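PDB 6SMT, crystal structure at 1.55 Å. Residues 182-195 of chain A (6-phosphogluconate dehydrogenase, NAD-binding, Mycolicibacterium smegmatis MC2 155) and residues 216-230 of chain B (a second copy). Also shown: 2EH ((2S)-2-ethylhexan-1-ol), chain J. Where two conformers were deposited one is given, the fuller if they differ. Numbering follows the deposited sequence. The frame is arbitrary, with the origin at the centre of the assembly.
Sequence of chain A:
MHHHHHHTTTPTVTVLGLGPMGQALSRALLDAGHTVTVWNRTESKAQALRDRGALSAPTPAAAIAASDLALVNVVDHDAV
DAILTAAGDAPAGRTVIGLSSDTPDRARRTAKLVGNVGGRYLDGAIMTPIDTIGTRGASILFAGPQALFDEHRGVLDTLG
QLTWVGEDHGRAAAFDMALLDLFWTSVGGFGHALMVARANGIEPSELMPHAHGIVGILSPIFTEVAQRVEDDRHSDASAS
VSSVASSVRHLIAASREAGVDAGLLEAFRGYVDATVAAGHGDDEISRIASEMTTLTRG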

ATOM      1  N   LEU A 182      -2.663  -7.402  -0.101  1.00 11.48           N
ATOM      2  CA  LEU A 182      -2.560  -5.930   0.123  1.00 12.04           C
ATOM      3  C   LEU A 182      -1.149  -5.569   0.486  1.00 11.74           C
ATOM      4  O   LEU A 182      -0.557  -4.602  -0.049  1.00 11.87           O
ATOM      5  N   PHE A 183      -0.524  -6.268   1.430  1.00 10.60           N
ATOM      6  CA  PHE A 183       0.788  -5.930   1.914  1.00  9.96           C
ATOM      7  C   PHE A 183       1.838  -6.006   0.790  1.00 10.47           C
ATOM      8  O   PHE A 183       2.566  -5.023   0.601  1.00 10.43           O
ATOM      9  N   TRP A 184       1.975  -7.123   0.130  1.00 10.56           N
ATOM     10  CA  TRP A 184       3.073  -7.312  -0.836  1.00 11.00           C
ATOM     11  C   TRP A 184       2.807  -6.431  -2.047  1.00 10.86           C
ATOM     12  O   TRP A 184       3.835  -5.966  -2.617  1.00 10.98           O
ATOM     13  N   THR A 185       1.610  -6.207  -2.468  1.00 11.44           N
ATOM     14  CA  THR A 185       1.349  -5.323  -3.624  1.00 10.77           C
ATOM     15  C   THR A 185       1.818  -3.912  -3.266  1.00 11.39           C
ATOM     16  O   THR A 185       2.477  -3.232  -4.076  1.00 11.13           O
ATOM     17  N   SER A 186       1.593  -3.483  -2.028  0.57 10.86           N
ATOM     18  CA  SER A 186       2.033  -2.151  -1.541  0.57 10.85           C
ATOM     19  C   SER A 186       3.564  -2.072  -1.507  0.57 10.89           C
ATOM     20  O   SER A 186       4.278  -1.077  -1.900  0.57 10.62           O
ATOM     21  N   VAL A 187       4.177  -3.145  -0.994  1.00 10.71           N
ATOM     22  CA  VAL A 187       5.650  -3.258  -0.983  1.00 11.27           C
ATOM     23  C   VAL A 187       6.195  -3.148  -2.434  1.00 10.40           C
ATOM     24  O   VAL A 187       7.229  -2.490  -2.671  1.00 11.58           O
ATOM     25  N   GLY A 188       5.597  -3.842  -3.393  1.00 10.84           N
ATOM     26  CA  GLY A 188       6.006  -3.736  -4.795  1.00 11.66           C
ATOM     27  C   GLY A 188       5.856  -2.301  -5.276  1.00 11.81           C
ATOM     28  O   GLY A 188       6.797  -1.830  -5.965  1.00 13.36           O
ATOM     29  N   GLY A 189       4.787  -1.636  -4.934  1.00 11.19           N
ATOM     30  CA  GLY A 189       4.665  -0.243  -5.353  1.00 12.00           C
ATOM     31  C   GLY A 189       5.696   0.650  -4.711  1.00 12.03           C
ATOM     32  O   GLY A 189       6.293   1.520  -5.398  1.00 12.16           O
ATOM     33  N   PHE A 190       5.996   0.428  -3.444  1.00 10.93           N
ATOM     34  CA  PHE A 190       7.013   1.234  -2.761  1.00 11.25           C
ATOM     35  C   PHE A 190       8.388   1.056  -3.355  1.00 11.74           C
ATOM     36  O   PHE A 190       9.101   1.983  -3.615  1.00 11.79           O
ATOM     37  N   GLY A 191       8.836  -0.173  -3.610  1.00 11.82           N
ATOM     38  CA  GLY A 191      10.158  -0.390  -4.159  1.00 11.77           C
ATOM     39  C   GLY A 191      10.248   0.223  -5.559  1.00 11.81           C
ATOM     40  O   GLY A 191      11.279   0.753  -5.875  1.00 12.71           O
ATOM     41  N   HIS A 192       9.191   0.091  -6.342  1.00 11.80           N
ATOM     42  CA  HIS A 192       9.148   0.721  -7.685  1.00 11.74           C
ATOM     43  C   HIS A 192       9.257   2.241  -7.545  1.00 12.75           C
ATOM     44  O   HIS A 192      10.031   2.870  -8.297  1.00 12.61           O
ATOM     45  N   ALA A 193       8.518   2.802  -6.620  1.00 12.66           N
ATOM     46  CA  ALA A 193       8.492   4.263  -6.444  1.00 12.96           C
ATOM     47  C   ALA A 193       9.903   4.733  -6.099  1.00 14.11           C
ATOM     48  O   ALA A 193      10.325   5.741  -6.584  1.00 12.94           O
ATOM     49  N   LEU A 194      10.609   4.022  -5.238  1.00 12.90           N
ATOM     50  CA  LEU A 194      11.969   4.427  -4.851  1.00 14.50           C
ATOM     51  C   LEU A 194      12.851   4.381  -6.061  1.00 13.99           C
ATOM     52  O   LEU A 194      13.703   5.261  -6.211  1.00 15.13           O
ATOM     53  N   MET A 195      12.692   3.421  -6.962  0.78 14.25           N
ATOM     54  CA  MET A 195      13.589   3.303  -8.139  0.78 16.01           C
ATOM     55  C   MET A 195      13.352   4.474  -9.077  0.78 16.25           C
ATOM     56  O   MET A 195      14.321   5.018  -9.725  0.78 16.70           O
TER
ATOM     57  N   GLY B 216      -1.083  -0.152   9.152  1.00 12.85           N
ATOM     58  CA  GLY B 216      -0.308   0.241  10.327  1.00 13.77           C
ATOM     59  C   GLY B 216       1.085  -0.327  10.380  1.00 15.71           C
ATOM     60  O   GLY B 216       1.894   0.197  11.164  1.00 20.05           O
ATOM     61  N   ILE B 217       1.437  -1.360   9.659  1.00 13.54           N
ATOM     62  CA  ILE B 217       2.816  -1.884   9.673  1.00 13.61           C
ATOM     63  C   ILE B 217       3.624  -1.326   8.496  1.00 13.11           C
ATOM     64  O   ILE B 217       4.844  -1.514   8.442  1.00 15.43           O
ATOM     65  N   LEU B 218       2.972  -0.662   7.540  1.00 12.88           N
ATOM     66  CA  LEU B 218       3.719  -0.254   6.327  1.00 13.30           C
ATOM     67  C   LEU B 218       4.796   0.787   6.635  1.00 14.21           C
ATOM     68  O   LEU B 218       5.864   0.661   6.070  1.00 14.62           O
ATOM     69  N   SER B 219       4.501   1.788   7.422  1.00 15.49           N
ATOM     70  CA  SER B 219       5.506   2.878   7.563  1.00 15.84           C
ATOM     71  C   SER B 219       6.799   2.372   8.143  1.00 16.67           C
ATOM     72  O   SER B 219       7.853   2.686   7.564  1.00 16.33           O
ATOM     73  N   PRO B 220       6.827   1.563   9.244  1.00 17.51           N
ATOM     74  CA  PRO B 220       8.153   1.154   9.689  1.00 18.32           C
ATOM     75  C   PRO B 220       8.910   0.241   8.749  1.00 17.43           C
ATOM     76  O   PRO B 220      10.127   0.305   8.676  1.00 18.12           O
ATOM     77  N   ILE B 221       8.135  -0.579   8.004  1.00 15.83           N
ATOM     78  CA  ILE B 221       8.739  -1.472   7.004  1.00 15.17           C
ATOM     79  C   ILE B 221       9.355  -0.606   5.887  1.00 14.39           C
ATOM     80  O   ILE B 221      10.478  -0.858   5.423  1.00 14.84           O
ATOM     81  N   PHE B 222       8.602   0.391   5.380  1.00 14.08           N
ATOM     82  CA  PHE B 222       9.078   1.267   4.301  1.00 13.65           C
ATOM     83  C   PHE B 222      10.325   2.043   4.780  1.00 13.48           C
ATOM     84  O   PHE B 222      11.270   2.213   4.035  1.00 14.66           O
ATOM     85  N   THR B 223      10.312   2.529   6.013  1.00 14.12           N
ATOM     86  CA  THR B 223      11.478   3.244   6.558  1.00 16.17           C
ATOM     87  C   THR B 223      12.700   2.352   6.519  1.00 15.00           C
ATOM     88  O   THR B 223      13.757   2.810   6.050  1.00 16.12           O
ATOM     89  N   GLU B 224      12.544   1.078   6.897  1.00 15.04           N
ATOM     90  CA  GLU B 224      13.678   0.143   6.848  1.00 16.30           C
ATOM     91  C   GLU B 224      14.141  -0.148   5.420  1.00 16.64           C
ATOM     92  O   GLU B 224      15.368  -0.171   5.154  1.00 17.58           O
ATOM     93  N   VAL B 225      13.200  -0.381   4.522  1.00 14.30           N
ATOM     94  CA  VAL B 225      13.547  -0.699   3.125  1.00 15.57           C
ATOM     95  C   VAL B 225      14.270   0.515   2.528  1.00 15.36           C
ATOM     96  O   VAL B 225      15.306   0.325   1.890  1.00 16.54           O
ATOM     97  N   ALA B 226      13.813   1.743   2.740  1.00 15.20           N
ATOM     98  CA  ALA B 226      14.502   2.937   2.238  1.00 15.19           C
ATOM     99  C   ALA B 226      15.924   3.080   2.760  1.00 17.22           C
ATOM    100  O   ALA B 226      16.813   3.359   1.998  1.00 18.57           O
ATOM    101  N   GLN B 227      16.121   2.788   4.057  1.00 16.97           N
ATOM    102  CA  GLN B 227      17.483   2.866   4.633  1.00 19.15           C
ATOM    103  C   GLN B 227      18.368   1.802   4.011  1.00 19.30           C
ATOM    104  O   GLN B 227      19.519   2.081   3.694  1.00 19.28           O
ATOM    105  N   ARG B 228      17.866   0.590   3.848  1.00 16.62           N
ATOM    106  CA  ARG B 228      18.643  -0.495   3.254  1.00 17.31           C
ATOM    107  C   ARG B 228      18.994  -0.197   1.819  1.00 18.22           C
ATOM    108  O   ARG B 228      20.099  -0.512   1.387  1.00 19.00           O
ATOM    109  N   VAL B 229      18.067   0.357   1.091  1.00 17.87           N
ATOM    110  CA  VAL B 229      18.355   0.750  -0.310  1.00 19.84           C
ATOM    111  C   VAL B 229      19.427   1.823  -0.351  1.00 21.93           C
ATOM    112  O   VAL B 229      20.419   1.678  -1.128  1.00 24.11           O
ATOM    113  N   GLU B 230      19.355   2.809   0.535  1.00 22.52           N
ATOM    114  CA  GLU B 230      20.407   3.859   0.560  1.00 25.95           C
ATOM    115  C   GLU B 230      21.764   3.343   0.965  1.00 27.34           C
ATOM    116  O   GLU B 230      22.750   3.808   0.385  1.00 28.03           O
TER

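Two helices from two copies of the protein run side by side, with 36° between their N-to-C directions. Their axes come no closer than 11.0 Å. That gap leaves room for large side chains, and the contact is apolar, with no hydrogen bond across it. It buries 532 Å² in all.

The centre is a pair of phenylalanines. A:Phe190 points toward the other helix with chi1 t. B:Phe222 leaves its helix sideways with chi1 m. The rings form an offset stack, with centroids 4.1 Å apart and planes at 3°. The offset sets each CB over the face of the partner ring. A:Phe190 CB lies 3.9 Å from the centroid of the B:Phe222 ring, and B:Phe222 CB lies 3.8 Å from the centroid of the A:Phe190 ring. Each ring thus reaches back to the root of the other side chain.

The tip of A:Phe190 goes deep. A:Phe190 CZ is 3.5 Å from B:Phe222 O. B:Val225, chi1 t, borders the ring edge, with A:Phe190 CE2 3.8 Å from B:Val225 CG1. The ring edge also comes close to the backbone at B:Ala226: A:Phe190 CE2 is 4.2 Å from B:Ala226 N. In return, B:Phe222 reaches the backbone of chain A. B:Phe222 CZ is 4.0 Å from A:Ser186 O, and B:Phe222 CE1 is 4.3 Å from A:Val187 CA.

A:Leu194, chi1 m and chi2 t, points toward chain B further along. Its CD1 fits among B:Val225, B:Ala226 and B:Val229. The nearest atom is B:Ala226 CA, 4.0 Å from A:Leu194 CD1. B:Val229 CG2 is 4.3 Å from that same A:Leu194 CD1.

At the other end, A:Phe183 starts sideways with chi1 t, but its ring end comes nearer. Three branched side chains receive it. A:Phe183 CE1 is 3.8 Å from B:Ile217 CD1 and 3.7 Å from B:Ile221 CD1. A:Phe183 CD1 is 3.8 Å from B:Leu218 CD2. B:Ile217 has chi1 p; B:Leu218 and B:Ile221 have chi1 m.

The bound 2-ethylhexanol extends this apolar patch. Its C7A covers one face of the A:Phe183 ring, 3.8 Å from A:Phe183 CE2. Its C9 is 3.9 Å from B:Ile217 CD1, and its C7 is 3.9 Å from A:Trp184 CZ2.

The polar groups make no hydrogen bond across the contact. Some are paired within their own helix, others elsewhere in the structure. A:Ser186 points toward chain B, yet its OG donates to A:Leu182 O at 2.8 Å. B:Arg228 NE forms a salt bridge with B:Glu224 OE2 at 2.9 Å, outside the contact.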

ATOM      1  CB  LEU A 182      -3.513  -5.568   1.231  1.00 12.26           C
ATOM      2  CG  LEU A 182      -3.388  -4.178   1.790  1.00 13.19           C
ATOM      3  CD1 LEU A 182      -3.595  -3.119   0.671  1.00 14.88           C
ATOM      4  CD2 LEU A 182      -4.321  -3.980   2.969  1.00 13.42           C
ATOM      5  CB  PHE A 183       1.167  -6.851   3.075  1.00 10.27           C
ATOM      6  CG  PHE A 183       2.546  -6.627   3.563  1.00 10.67           C
ATOM      7  CD1 PHE A 183       2.847  -5.537   4.374  1.00 11.58           C
ATOM      8  CD2 PHE A 183       3.607  -7.474   3.143  1.00 10.78           C
ATOM      9  CE1 PHE A 183       4.149  -5.235   4.738  1.00 13.32           C
ATOM     10  CE2 PHE A 183       4.866  -7.211   3.591  1.00 11.77           C
ATOM     11  CZ  PHE A 183       5.182  -6.080   4.344  1.00 12.22           C
ATOM     12  CB  TRP A 184       3.256  -8.800  -1.225  1.00 11.43           C
ATOM     13  CG  TRP A 184       3.891  -9.533  -0.088  1.00 10.74           C
ATOM     14  CD1 TRP A 184       3.303 -10.573   0.622  1.00 11.18           C
ATOM     15  CD2 TRP A 184       5.179  -9.382   0.498  1.00 11.15           C
ATOM     16  NE1 TRP A 184       4.145 -11.009   1.596  1.00 12.03           N
ATOM     17  CE2 TRP A 184       5.320 -10.320   1.573  1.00 11.94           C
ATOM     18  CE3 TRP A 184       6.250  -8.509   0.249  1.00 12.12           C
ATOM     19  CZ2 TRP A 184       6.442 -10.368   2.344  1.00 11.64           C
ATOM     20  CZ3 TRP A 184       7.384  -8.607   0.996  1.00 11.89           C
ATOM     21  CH2 TRP A 184       7.476  -9.524   2.060  1.00 12.88           C
ATOM     22  CB  THR A 185      -0.109  -5.362  -4.024  1.00 11.64           C
ATOM     23  OG1 THR A 185      -0.504  -6.707  -4.359  1.00 11.98           O
ATOM     24  CG2 THR A 185      -0.380  -4.499  -5.222  1.00 12.52           C
ATOM     25  CB  SER A 186       1.409  -1.869  -0.201  0.57 11.64           C
ATOM     26  OG  SER A 186      -0.010  -1.884  -0.290  0.57 13.58           O
ATOM     27  CB  VAL A 187       6.143  -4.523  -0.290  1.00 12.73           C
ATOM     28  CG1 VAL A 187       7.610  -4.767  -0.524  1.00 13.48           C
ATOM     29  CG2 VAL A 187       5.857  -4.409   1.197  1.00 12.64           C
ATOM     30  CB  PHE A 190       7.022   0.876  -1.271  1.00 10.94           C
ATOM     31  CG  PHE A 190       8.020   1.692  -0.490  1.00 11.95           C
ATOM     32  CD1 PHE A 190       7.833   3.019  -0.262  1.00 13.44           C
ATOM     33  CD2 PHE A 190       9.176   1.091  -0.005  1.00 12.73           C
ATOM     34  CE1 PHE A 190       8.771   3.794   0.429  1.00 14.24           C
ATOM     35  CE2 PHE A 190      10.086   1.821   0.711  1.00 14.56           C
ATOM     36  CZ  PHE A 190       9.879   3.163   0.924  1.00 13.92           C
ATOM     37  CB  HIS A 192       7.875   0.272  -8.377  1.00 12.45           C
ATOM     38  CG  HIS A 192       7.749   0.709  -9.774  1.00 12.43           C
ATOM     39  ND1 HIS A 192       7.224   1.948 -10.073  1.00 13.09           N
ATOM     40  CD2 HIS A 192       8.127   0.103 -10.930  1.00 14.07           C
ATOM     41  CE1 HIS A 192       7.321   2.073 -11.412  1.00 14.65           C
ATOM     42  NE2 HIS A 192       7.903   0.994 -11.967  1.00 14.30           N
ATOM     43  CB  ALA A 193       7.509   4.643  -5.392  1.00 13.75           C
ATOM     44  CB  LEU A 194      12.605   3.527  -3.800  1.00 14.80           C
ATOM     45  CG  LEU A 194      12.042   3.604  -2.413  1.00 16.28           C
ATOM     46  CD1 LEU A 194      12.839   2.732  -1.437  1.00 16.33           C
ATOM     47  CD2 LEU A 194      11.963   4.996  -1.859  1.00 18.06           C
ATOM     48  CB  MET A 195      13.432   1.935  -8.811  0.78 18.90           C
ATOM     49  CG  MET A 195      13.925   0.855  -7.956  0.78 22.86           C
ATOM     50  SD  MET A 195      15.728   0.689  -8.221  0.78 29.64           S
ATOM     51  CE  MET A 195      15.649  -0.139  -9.846  0.78 27.52           C
TER
ATOM     52  CB  ILE B 217       2.909  -3.423   9.680  1.00 14.79           C
ATOM     53  CG1 ILE B 217       2.420  -4.080   8.397  1.00 14.91           C
ATOM     54  CG2 ILE B 217       2.151  -3.969  10.915  1.00 18.33           C
ATOM     55  CD1 ILE B 217       2.650  -5.598   8.260  1.00 16.95           C
ATOM     56  CB  LEU B 218       2.772   0.307   5.281  1.00 12.06           C
ATOM     57  CG  LEU B 218       1.780  -0.664   4.654  1.00 13.10           C
ATOM     58  CD1 LEU B 218       0.859   0.059   3.694  1.00 13.15           C
ATOM     59  CD2 LEU B 218       2.465  -1.804   3.961  1.00 14.25           C
ATOM     60  CB  SER B 219       4.950   4.056   8.343  1.00 18.62           C
ATOM     61  OG  SER B 219       4.256   4.925   7.472  1.00 20.62           O
ATOM     62  CB  PRO B 220       7.842   0.454  11.016  1.00 21.50           C
ATOM     63  CG  PRO B 220       6.550   1.074  11.440  1.00 23.27           C
ATOM     64  CD  PRO B 220       5.750   1.237  10.159  1.00 18.86           C
ATOM     65  CB  ILE B 221       7.744  -2.523   6.543  1.00 15.66           C
ATOM     66  CG1 ILE B 221       7.504  -3.485   7.719  1.00 18.18           C
ATOM     67  CG2 ILE B 221       8.239  -3.216   5.334  1.00 17.13           C
ATOM     68  CD1 ILE B 221       6.375  -4.395   7.560  1.00 19.43           C
ATOM     69  CB  PHE B 222       7.987   2.212   3.849  1.00 13.46           C
ATOM     70  CG  PHE B 222       6.804   1.601   3.134  1.00 13.01           C
ATOM     71  CD1 PHE B 222       6.792   0.295   2.658  1.00 13.52           C
ATOM     72  CD2 PHE B 222       5.777   2.406   2.769  1.00 12.59           C
ATOM     73  CE1 PHE B 222       5.686  -0.194   1.980  1.00 12.89           C
ATOM     74  CE2 PHE B 222       4.682   1.921   2.057  1.00 12.80           C
ATOM     75  CZ  PHE B 222       4.648   0.636   1.662  1.00 12.00           C
ATOM     76  CB  THR B 223      11.201   3.652   7.993  1.00 18.21           C
ATOM     77  OG1 THR B 223      10.167   4.627   7.950  1.00 19.06           O
ATOM     78  CG2 THR B 223      12.455   4.177   8.676  1.00 21.55           C
ATOM     79  CB  GLU B 224      13.380  -1.128   7.671  1.00 17.75           C
ATOM     80  CG  GLU B 224      14.584  -2.078   7.577  1.00 21.43           C
ATOM     81  CD  GLU B 224      14.516  -3.318   8.440  1.00 31.19           C
ATOM     82  OE1 GLU B 224      13.539  -3.418   9.243  1.00 31.18           O
ATOM     83  OE2 GLU B 224      15.364  -4.228   8.262  1.00 30.68           O
ATOM     84  CB  VAL B 225      12.303  -1.085   2.316  1.00 15.21           C
ATOM     85  CG1 VAL B 225      12.558  -1.058   0.846  1.00 16.42           C
ATOM     86  CG2 VAL B 225      11.700  -2.391   2.801  1.00 16.56           C
ATOM     87  CB  ALA B 226      13.706   4.157   2.574  1.00 15.93           C
ATOM     88  CB  GLN B 227      17.387   2.803   6.140  1.00 21.85           C
ATOM     89  CG  GLN B 227      18.779   3.067   6.771  1.00 26.55           C
ATOM     90  CD  GLN B 227      19.173   4.522   6.608  1.00 32.99           C
ATOM     91  OE1 GLN B 227      18.357   5.379   6.948  1.00 37.39           O
ATOM     92  NE2 GLN B 227      20.339   4.808   5.992  1.00 32.89           N
ATOM     93  CB  ARG B 228      17.854  -1.797   3.389  1.00 16.27           C
ATOM     94  CG  ARG B 228      17.796  -2.360   4.794  1.00 16.39           C
ATOM     95  CD  ARG B 228      17.019  -3.644   4.849  1.00 16.90           C
ATOM     96  NE  ARG B 228      17.144  -4.489   6.045  1.00 17.57           N
ATOM     97  CZ  ARG B 228      18.097  -5.425   6.204  1.00 18.85           C
ATOM     98  NH1 ARG B 228      19.107  -5.511   5.343  1.00 18.90           N
ATOM     99  NH2 ARG B 228      18.003  -6.253   7.236  1.00 20.15           N
ATOM    100  CB  VAL B 229      17.057   1.174  -0.981  1.00 19.16           C
ATOM    101  CG1 VAL B 229      17.353   1.848  -2.301  1.00 21.37           C
ATOM    102  CG2 VAL B 229      16.127   0.032  -1.201  1.00 19.88           C
ATOM    103  CB  GLU B 230      20.025   4.918   1.570  1.00 29.50           C
ATOM    104  CG  GLU B 230      19.296   5.975   0.839  1.00 34.81           C
ATOM    105  CD  GLU B 230      18.928   7.246   1.606  1.00 38.68           C
ATOM    106  OE1 GLU B 230      19.135   7.308   2.872  1.00 47.01           O
ATOM    107  OE2 GLU B 230      18.480   8.150   0.947  1.00 31.90           O
TER
HETATM  108  C7  2EH J 305       4.721 -10.374   5.817  1.00 23.38           C
HETATM  109  C8  2EH J 305       3.665  -9.292   7.835  1.00 24.85           C
HETATM  110  C9  2EH J 305       2.253  -9.295   7.256  1.00 24.70           C
HETATM  111  C12 2EH J 305       7.204  -8.654   6.435  1.00 28.45           C
HETATM  112  C7A 2EH J 305       4.760  -9.226   6.818  1.00 25.43           C
HETATM  113  O7C 2EH J 305       5.275 -11.611   6.258  1.00 24.69           O
HETATM  114  CBA 2EH J 305       6.129  -8.992   7.437  1.00 26.13           C
HETATM  115  CCA 2EH J 305       8.311  -7.896   6.985  1.00 28.50           C
HETATM  116  CCB 2EH J 305       9.213  -7.315   5.906  1.00 31.06           C